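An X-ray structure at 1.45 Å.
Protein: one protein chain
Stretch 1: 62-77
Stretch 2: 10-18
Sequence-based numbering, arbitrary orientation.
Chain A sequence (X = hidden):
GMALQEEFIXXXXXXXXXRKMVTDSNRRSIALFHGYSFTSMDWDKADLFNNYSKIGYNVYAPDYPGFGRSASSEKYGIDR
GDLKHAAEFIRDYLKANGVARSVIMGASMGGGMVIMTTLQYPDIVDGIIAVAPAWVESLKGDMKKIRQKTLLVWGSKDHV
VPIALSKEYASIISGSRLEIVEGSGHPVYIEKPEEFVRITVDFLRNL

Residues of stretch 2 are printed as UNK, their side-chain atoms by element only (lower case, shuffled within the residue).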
ATOM      1  N   PRO A  62      -8.045  -2.551   3.479  1.00  8.25           N
ATOM      2  CA  PRO A  62      -8.509  -3.861   3.973  1.00  7.25           C
ATOM      3  C   PRO A  62      -7.520  -4.544   4.897  1.00  8.17           C
ATOM      4  O   PRO A  62      -6.319  -4.249   4.880  1.00  8.21           O
ATOM      5  CB  PRO A  62      -8.620  -4.669   2.696  1.00  8.08           C
ATOM      6  CG  PRO A  62      -7.516  -4.145   1.839  1.00  7.51           C
ATOM      7  CD  PRO A  62      -7.297  -2.675   2.216  1.00  7.91           C
ATOM      8  N   ASP A  63      -8.033  -5.493   5.677  1.00  7.47           N
ATOM      9  CA  ASP A  63      -7.184  -6.519   6.308  1.00  7.01           C
ATOM     10  C   ASP A  63      -6.975  -7.598   5.251  1.00  7.30           C
ATOM     11  O   ASP A  63      -7.950  -8.071   4.633  1.00  8.97           O
ATOM     12  CB  ASP A  63      -7.793  -7.091   7.557  1.00  7.75           C
ATOM     13  CG  ASP A  63      -7.840  -6.102   8.706  1.00  7.99           C
ATOM     14  OD1 ASP A  63      -7.259  -5.013   8.613  1.00  8.05           O
ATOM     15  OD2 ASP A  63      -8.493  -6.447   9.724  1.00  8.31           O
ATOM     16  N   TYR A  64      -5.722  -7.937   4.979  1.00  8.23           N
ATOM     17  CA  TYR A  64      -5.395  -8.950   3.977  1.00  8.14           C
ATOM     18  C   TYR A  64      -6.032 -10.271   4.429  1.00  8.54           C
ATOM     19  O   TYR A  64      -5.996 -10.583   5.598  1.00  9.06           O
ATOM     20  CB  TYR A  64      -3.872  -9.094   3.788  1.00  8.22           C
ATOM     21  CG  TYR A  64      -3.568  -9.856   2.491  1.00  8.81           C
ATOM     22  CD1 TYR A  64      -3.642  -9.224   1.263  1.00  7.43           C
ATOM     23  CD2 TYR A  64      -3.430 -11.217   2.517  1.00  8.74           C
ATOM     24  CE1 TYR A  64      -3.541  -9.912   0.115  1.00  9.93           C
ATOM     25  CE2 TYR A  64      -3.324 -11.934   1.338  1.00  8.80           C
ATOM     26  CZ  TYR A  64      -3.337 -11.275   0.147  1.00  7.87           C
ATOM     27  OH  TYR A  64      -3.284 -11.917  -1.040  1.00 10.19           O
ATOM     28  N   PRO A  65      -6.592 -11.070   3.498  1.00  7.60           N
ATOM     29  CA  PRO A  65      -7.095 -12.395   3.902  1.00  7.81           C
ATOM     30  C   PRO A  65      -6.122 -13.185   4.766  1.00  9.04           C
ATOM     31  O   PRO A  65      -4.964 -13.302   4.415  1.00  8.73           O
ATOM     32  CB  PRO A  65      -7.386 -13.074   2.548  1.00  9.21           C
ATOM     33  CG  PRO A  65      -7.785 -11.902   1.658  1.00  8.42           C
ATOM     34  CD  PRO A  65      -6.865 -10.791   2.058  1.00  8.27           C
ATOM     35  N   GLY A  66      -6.609 -13.711   5.883  1.00  8.43           N
ATOM     36  CA  GLY A  66      -5.761 -14.405   6.805  1.00  7.36           C
ATOM     37  C   GLY A  66      -5.165 -13.560   7.891  1.00  8.42           C
ATOM     38  O   GLY A  66      -4.540 -14.119   8.818  1.00  9.87           O
ATOM     39  N   PHE A  67      -5.416 -12.249   7.872  1.00  7.84           N
ATOM     40  CA  PHE A  67      -4.841 -11.285   8.815  1.00  8.11           C
ATOM     41  C   PHE A  67      -5.980 -10.470   9.410  1.00  8.14           C
ATOM     42  O   PHE A  67      -7.051 -10.333   8.823  1.00  9.18           O
ATOM     43  CB  PHE A  67      -3.869 -10.326   8.105  1.00  7.96           C
ATOM     44  CG  PHE A  67      -2.621 -11.003   7.638  1.00  8.56           C
ATOM     45  CD1 PHE A  67      -2.596 -11.754   6.457  1.00  9.88           C
ATOM     46  CD2 PHE A  67      -1.468 -10.921   8.393  1.00  8.60           C
ATOM     47  CE1 PHE A  67      -1.447 -12.356   6.046  1.00 10.40           C
ATOM     48  CE2 PHE A  67      -0.323 -11.542   7.960  1.00  8.86           C
ATOM     49  CZ  PHE A  67      -0.337 -12.296   6.821  1.00 10.64           C
ATOM     50  N   GLY A  68      -5.740  -9.853  10.553  1.00  9.20           N
ATOM     51  CA  GLY A  68      -6.699  -8.950  11.177  1.00  8.34           C
ATOM     52  C   GLY A  68      -8.055  -9.595  11.343  1.00  7.00           C
ATOM     53  O   GLY A  68      -8.175 -10.649  11.949  1.00  9.03           O
ATOM     54  N   ARG A  69      -9.069  -8.941  10.783  1.00  8.61           N
ATOM     55  CA  ARG A  69     -10.476  -9.359  10.883  1.00  8.06           C
ATOM     56  C   ARG A  69     -10.970 -10.099   9.628  1.00  8.30           C
ATOM     57  O   ARG A  69     -12.126 -10.470   9.568  1.00  9.44           O
ATOM     58  CB  ARG A  69     -11.370  -8.141  11.117  1.00  8.76           C
ATOM     59  CG  ARG A  69     -11.185  -7.556  12.496  1.00  9.20           C
ATOM     60  CD  ARG A  69     -11.877  -6.177  12.544  1.00 10.40           C
ATOM     61  NE  ARG A  69     -12.210  -5.831  13.908  1.00 10.35           N
ATOM     62  CZ  ARG A  69     -11.397  -5.223  14.774  1.00 11.19           C
ATOM     63  NH1 ARG A  69     -10.139  -4.940  14.462  1.00 10.42           N
ATOM     64  NH2 ARG A  69     -11.835  -5.034  16.017  1.00 10.12           N
ATOM     65  N   SER A  70     -10.094 -10.359   8.662  1.00  7.40           N
ATOM     66  CA  SER A  70     -10.498 -10.964   7.394  1.00  8.13           C
ATOM     67  C   SER A  70     -10.392 -12.483   7.451  1.00  7.93           C
ATOM     68  O   SER A  70      -9.490 -13.065   8.061  1.00  9.41           O
ATOM     69  CB  SER A  70      -9.650 -10.430   6.243  1.00  8.92           C
ATOM     70  OG  SER A  70      -9.986  -9.071   6.003  1.00  7.38           O
ATOM     71  N   ALA A  71     -11.265 -13.141   6.716  1.00  8.09           N
ATOM     72  CA  ALA A  71     -11.237 -14.593   6.667  1.00  7.67           C
ATOM     73  C   ALA A  71      -9.989 -15.074   5.983  1.00  7.84           C
ATOM     74  O   ALA A  71      -9.440 -14.374   5.100  1.00  9.57           O
ATOM     75  CB  ALA A  71     -12.499 -15.090   5.911  1.00  9.07           C
ATOM     76  N   SER A  72      -9.572 -16.296   6.350  1.00  8.51           N
ATOM     77  CA  SER A  72      -8.593 -17.003   5.549  1.00  9.15           C
ATOM     78  C   SER A  72      -9.126 -17.241   4.144  1.00 11.14           C
ATOM     79  O   SER A  72     -10.318 -17.194   3.893  1.00 11.34           O
ATOM     80  CB  SER A  72      -8.328 -18.340   6.193  1.00 12.53           C
ATOM     81  OG  SER A  72      -7.729 -18.176   7.487  1.00 17.17           O
ATOM     82  N   SER A  73      -8.243 -17.495   3.195  1.00  9.48           N
ATOM     83  CA  SER A  73      -8.665 -17.570   1.781  1.00  9.70           C
ATOM     84  C   SER A  73      -7.807 -18.553   0.993  1.00  9.45           C
ATOM     85  O   SER A  73      -6.578 -18.407   0.947  1.00 10.20           O
ATOM     86  CB  SER A  73      -8.578 -16.220   1.119  1.00  8.80           C
ATOM     87  OG  SER A  73      -8.970 -16.320  -0.257  1.00  9.99           O
ATOM     88  N   GLU A  74      -8.428 -19.513   0.310  1.00  8.77           N
ATOM     89  CA  GLU A  74      -7.684 -20.357  -0.601  1.00  9.12           C
ATOM     90  C   GLU A  74      -7.206 -19.587  -1.801  1.00 11.05           C
ATOM     91  O   GLU A  74      -6.080 -19.805  -2.241  1.00 13.02           O
ATOM     92  CB  GLU A  74      -8.521 -21.552  -1.072  1.00  9.72           C
ATOM     93  CG  GLU A  74      -8.853 -22.511   0.053  1.00  9.88           C
ATOM     94  CD  GLU A  74      -9.814 -23.589  -0.335  1.00 11.79           C
ATOM     95  OE1 GLU A  74      -9.672 -24.163  -1.425  1.00 12.31           O
ATOM     96  OE2 GLU A  74     -10.749 -23.869   0.450  1.00 10.47           O
ATOM     97  N   LYS A  75      -8.056 -18.731  -2.360  1.00 11.34           N
ATOM     98  CA  LYS A  75      -7.715 -17.988  -3.578  1.00 11.54           C
ATOM     99  C   LYS A  75      -6.588 -16.952  -3.356  1.00 11.31           C
ATOM    100  O   LYS A  75      -5.707 -16.737  -4.233  1.00 11.87           O
ATOM    101  CB  LYS A  75      -8.987 -17.268  -4.067  1.00 11.51           C
ATOM    102  CG  LYS A  75      -8.858 -16.481  -5.349  1.00 14.77           C
ATOM    103  CD  LYS A  75     -10.213 -15.967  -5.822  1.00 16.01           C
ATOM    104  CE  LYS A  75     -10.058 -15.160  -7.094  1.00 19.51           C
ATOM    105  NZ  LYS A  75      -9.826 -16.062  -8.294  1.00 21.04           N
ATOM    106  N   TYR A  76      -6.625 -16.277  -2.201  1.00  9.55           N
ATOM    107  CA  TYR A  76      -5.759 -15.122  -1.942  1.00  9.33           C
ATOM    108  C   TYR A  76      -4.735 -15.355  -0.877  1.00 10.69           C
ATOM    109  O   TYR A  76      -3.897 -14.485  -0.638  1.00 11.88           O
ATOM    110  CB  TYR A  76      -6.627 -13.921  -1.538  1.00  8.90           C
ATOM    111  CG  TYR A  76      -7.655 -13.523  -2.596  1.00  8.72           C
ATOM    112  CD1 TYR A  76      -7.263 -13.186  -3.890  1.00 10.21           C
ATOM    113  CD2 TYR A  76      -9.026 -13.427  -2.279  1.00  9.78           C
ATOM    114  CE1 TYR A  76      -8.202 -12.834  -4.838  1.00 10.68           C
ATOM    115  CE2 TYR A  76      -9.956 -13.076  -3.227  1.00 12.02           C
ATOM    116  CZ  TYR A  76      -9.543 -12.742  -4.490  1.00 10.98           C
ATOM    117  OH  TYR A  76     -10.505 -12.363  -5.420  1.00 11.34           O
ATOM    118  N   GLY A  77      -4.768 -16.490  -0.199  1.00 11.70           N
ATOM    119  CA  GLY A  77      -3.903 -16.691   0.954  1.00 13.81           C
ATOM    120  C   GLY A  77      -2.456 -16.668   0.543  1.00 13.08           C
ATOM    121  O   GLY A  77      -2.100 -17.100  -0.565  1.00 13.33           O
ATOM    122  N   UNK A  10     -17.479  -8.795   0.413  1.00 10.37           N
ATOM    123  CA  UNK A  10     -17.139 -10.038  -0.218  1.00 10.20           C
ATOM    124  C   UNK A  10     -16.238  -9.783  -1.374  1.00 11.85           C
ATOM    125  O   UNK A  10     -16.597  -9.028  -2.300  1.00 12.99           O
ATOM    126  o   UNK A  10     -18.049 -12.276  -2.559  1.00 29.77           O
ATOM    127  c   UNK A  10     -18.367 -10.765  -0.737  1.00 12.02           C
ATOM    128  c   UNK A  10     -17.998 -12.141  -1.352  1.00 14.39           C
ATOM    129  o   UNK A  10     -17.633 -13.030  -0.573  1.00 26.88           O
ATOM    130  N   UNK A  11     -15.064 -10.417  -1.366  1.00  9.56           N
ATOM    131  CA  UNK A  11     -14.138 -10.400  -2.486  1.00 10.78           C
ATOM    132  C   UNK A  11     -14.060 -11.831  -3.011  1.00 10.57           C
ATOM    133  O   UNK A  11     -13.341 -12.689  -2.496  1.00  9.95           O
ATOM    134  c   UNK A  11     -12.753  -9.813  -2.103  1.00  9.95           C
ATOM    135  c   UNK A  11     -12.935  -8.439  -1.428  1.00 11.99           C
ATOM    136  c   UNK A  11     -11.877  -9.705  -3.368  1.00 11.43           C
ATOM    137  N   UNK A  12     -14.863 -12.125  -4.030  1.00 10.73           N
ATOM    138  CA  UNK A  12     -14.920 -13.450  -4.652  1.00 11.50           C
ATOM    139  C   UNK A  12     -14.967 -14.585  -3.667  1.00  9.77           C
ATOM    140  O   UNK A  12     -14.297 -15.593  -3.833  1.00 11.97           O
ATOM    141  n   UNK A  12     -12.953 -11.996  -7.207  1.00 21.66           N
ATOM    142  c   UNK A  12     -13.979 -12.724  -6.853  1.00 18.59           C
ATOM    143  c   UNK A  12     -13.803 -13.630  -5.675  1.00 11.13           C
ATOM    144  o   UNK A  12     -15.072 -12.661  -7.433  1.00 19.50           O
ATOM    145  N   UNK A  13     -15.797 -14.437  -2.649  1.00 10.16           N
ATOM    146  CA  UNK A  13     -16.057 -15.526  -1.716  1.00 10.24           C
ATOM    147  C   UNK A  13     -15.289 -15.429  -0.400  1.00 12.80           C
ATOM    148  O   UNK A  13     -15.523 -16.216   0.513  1.00 14.76           O
ATOM    149  N   UNK A  14     -14.403 -14.447  -0.298  1.00  9.93           N
ATOM    150  CA  UNK A  14     -13.644 -14.218   0.937  1.00  8.93           C
ATOM    151  C   UNK A  14     -14.186 -12.994   1.635  1.00  9.01           C
ATOM    152  O   UNK A  14     -14.265 -11.906   1.020  1.00 10.12           O
ATOM    153  o   UNK A  14     -11.667 -15.284   0.096  1.00 10.98           O
ATOM    154  c   UNK A  14     -12.155 -14.053   0.628  1.00 10.51           C
ATOM    155  c   UNK A  14     -11.335 -13.722   1.905  1.00 10.59           C
ATOM    156  N   UNK A  15     -14.519 -13.148   2.914  1.00  8.40           N
ATOM    157  CA  UNK A  15     -15.045 -12.068   3.726  1.00  8.49           C
ATOM    158  C   UNK A  15     -13.944 -11.148   4.268  1.00  7.98           C
ATOM    159  O   UNK A  15     -13.226 -11.505   5.200  1.00  9.51           O
ATOM    160  n   UNK A  15     -18.257 -11.482   7.600  1.00 12.69           N
ATOM    161  c   UNK A  15     -15.902 -12.636   4.860  1.00  8.59           C
ATOM    162  c   UNK A  15     -17.945 -11.034   8.812  1.00 11.16           C
ATOM    163  c   UNK A  15     -17.396 -12.321   6.776  1.00 10.90           C
ATOM    164  c   UNK A  15     -16.680 -11.630   5.697  1.00 10.25           C
ATOM    165  n   UNK A  15     -18.863 -10.315   9.466  1.00 12.67           N
ATOM    166  n   UNK A  15     -16.784 -11.253   9.369  1.00 10.35           N
ATOM    167  N   UNK A  16     -13.820  -9.974   3.669  1.00  7.65           N
ATOM    168  CA  UNK A  16     -12.741  -9.039   3.905  1.00  8.23           C
ATOM    169  C   UNK A  16     -13.241  -7.887   4.758  1.00  8.06           C
ATOM    170  O   UNK A  16     -14.240  -7.260   4.414  1.00  8.98           O
ATOM    171  c   UNK A  16     -11.632  -9.679   1.781  1.00 11.04           C
ATOM    172  c   UNK A  16     -11.178  -7.424   2.738  1.00  9.34           C
ATOM    173  c   UNK A  16     -12.219  -8.516   2.551  1.00  8.83           C
ATOM    174  N   UNK A  17     -12.547  -7.599   5.849  1.00  7.95           N
ATOM    175  CA  UNK A  17     -12.778  -6.381   6.609  1.00  7.78           C
ATOM    176  C   UNK A  17     -12.081  -5.222   5.922  1.00  7.60           C
ATOM    177  O   UNK A  17     -10.943  -5.331   5.494  1.00  8.13           O
ATOM    178  c   UNK A  17     -11.227  -4.480   9.201  1.00  9.08           C
ATOM    179  c   UNK A  17     -11.352  -3.331   9.938  1.00 10.02           C
ATOM    180  c   UNK A  17     -12.339  -5.252   8.849  1.00  7.96           C
ATOM    181  c   UNK A  17     -13.579  -4.855   9.291  1.00  8.20           C
ATOM    182  c   UNK A  17     -12.632  -2.951  10.375  1.00  8.13           C
ATOM    183  c   UNK A  17     -12.210  -6.510   8.021  1.00  7.37           C
ATOM    184  c   UNK A  17     -13.729  -3.703  10.005  1.00  9.69           C
ATOM    185  N   UNK A  18     -12.784  -4.094   5.813  1.00  8.32           N
ATOM    186  CA  UNK A  18     -12.144  -2.874   5.339  1.00  8.58           C
ATOM    187  C   UNK A  18     -12.607  -1.645   6.045  1.00  8.02           C
ATOM    188  O   UNK A  18     -13.708  -1.589   6.598  1.00  7.94           O
ATOM    189  c   UNK A  18     -13.771  -2.336   3.401  1.00  9.46           C
ATOM    190  n   UNK A  18     -15.111  -1.750   1.423  1.00  9.72           N
ATOM    191  c   UNK A  18     -12.345  -2.687   3.811  1.00  9.31           C
ATOM    192  c   UNK A  18     -13.904  -2.075   1.890  1.00  8.96           C
ATOM    193  o   UNK A  18     -12.950  -2.227   1.140  1.00 10.85           O
TER
HETATM  194  O   HOH W   1     -12.213 -17.396   1.947  1.00 15.74           O
HETATM  195  O   HOH W   2     -14.211 -11.709   7.977  1.00  9.02           O

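Position 10 carries two side-chain carbons, the second bearing two oxygens, and touches nothing on stretch 1. Both oxygens lie 3.1 Å from the backbone N of position 13, as acceptors, one of these bonds being weak. A short carboxylate fits: Asp-10.

At position 11 one carbon carries two more, a beta-branched hydrocarbon. One of its methyls lies 3.6 Å from Tyr-76 OH, and the backbone O meets the edge of the same ring, 3.5 Å from Tyr-76 CE2. This is Val-11.

Position 12 has two carbons, the second carrying one oxygen and one nitrogen, an amide. The nitrogen donates to Tyr-76 OH at 3.1 Å, nearly straight at 170°, while CB packs 4.3 Å from Lys-75 CD. The residue is Asn-12.

Position 13 has no side-chain atoms. With phi/psi of 100/-6, a CB would be jammed against the preceding carbonyl O; Gly-13 completes the type I' turn that runs from Val-11 to position 14.

At position 14 one carbon carries an oxygen and a carbon. The oxygen is hydrogen-bonded to Ser-73 OG at 2.9 Å, and the methyl lies 4.0 Å from Pro-65 CG. These atoms identify Thr-14. A water links its OG1 to Ser-72 O.

Position 15 extends through three carbons and a nitrogen to a carbon bearing two more nitrogens, a guanidinium. Its backbone O accepts from Ala-71 N at 3.0 Å and 175°. In Arg-15, NH1 and the backbone O share a water with Arg-69 O.

Position 16 again shows one carbon carrying two. Its CA-to-CB bond points away overall, yet one methyl reaches Pro-62 CB at 3.8 Å and the other Pro-65 CG at 4.4 Å: Val-16.

Position 17 is one carbon followed by a six-carbon ring. Arg-69 CD sits over one ring face, 3.6 Å from the centroid. The residue is Phe-17; its N donates to Ser-70 OG at 3.0 Å, and its O accepts from Asp-63 N at 2.9 Å.

Position 18 has three carbons, the third carrying oxygen and nitrogen. Its CA lies 4.0 Å from Pro-62 CA in an antiparallel bridge, whose side chains share one face of the sheet. Gln-18 satisfies its amide elsewhere in the structure.

The contact joins a hairpin to an irregular segment, burying 682 Å². Ser-70 OG serves as a relay, accepting from Phe-17 N while donating to Asp-63 O at 2.6 Å. Ser-73 OG likewise joins Thr-14 to Tyr-76 N, so polar bonds tie down the loop while Phe-17, Val-16 and the prolines supply apolar packing.

Stretch 2 10-18: DVNGTRVFQ
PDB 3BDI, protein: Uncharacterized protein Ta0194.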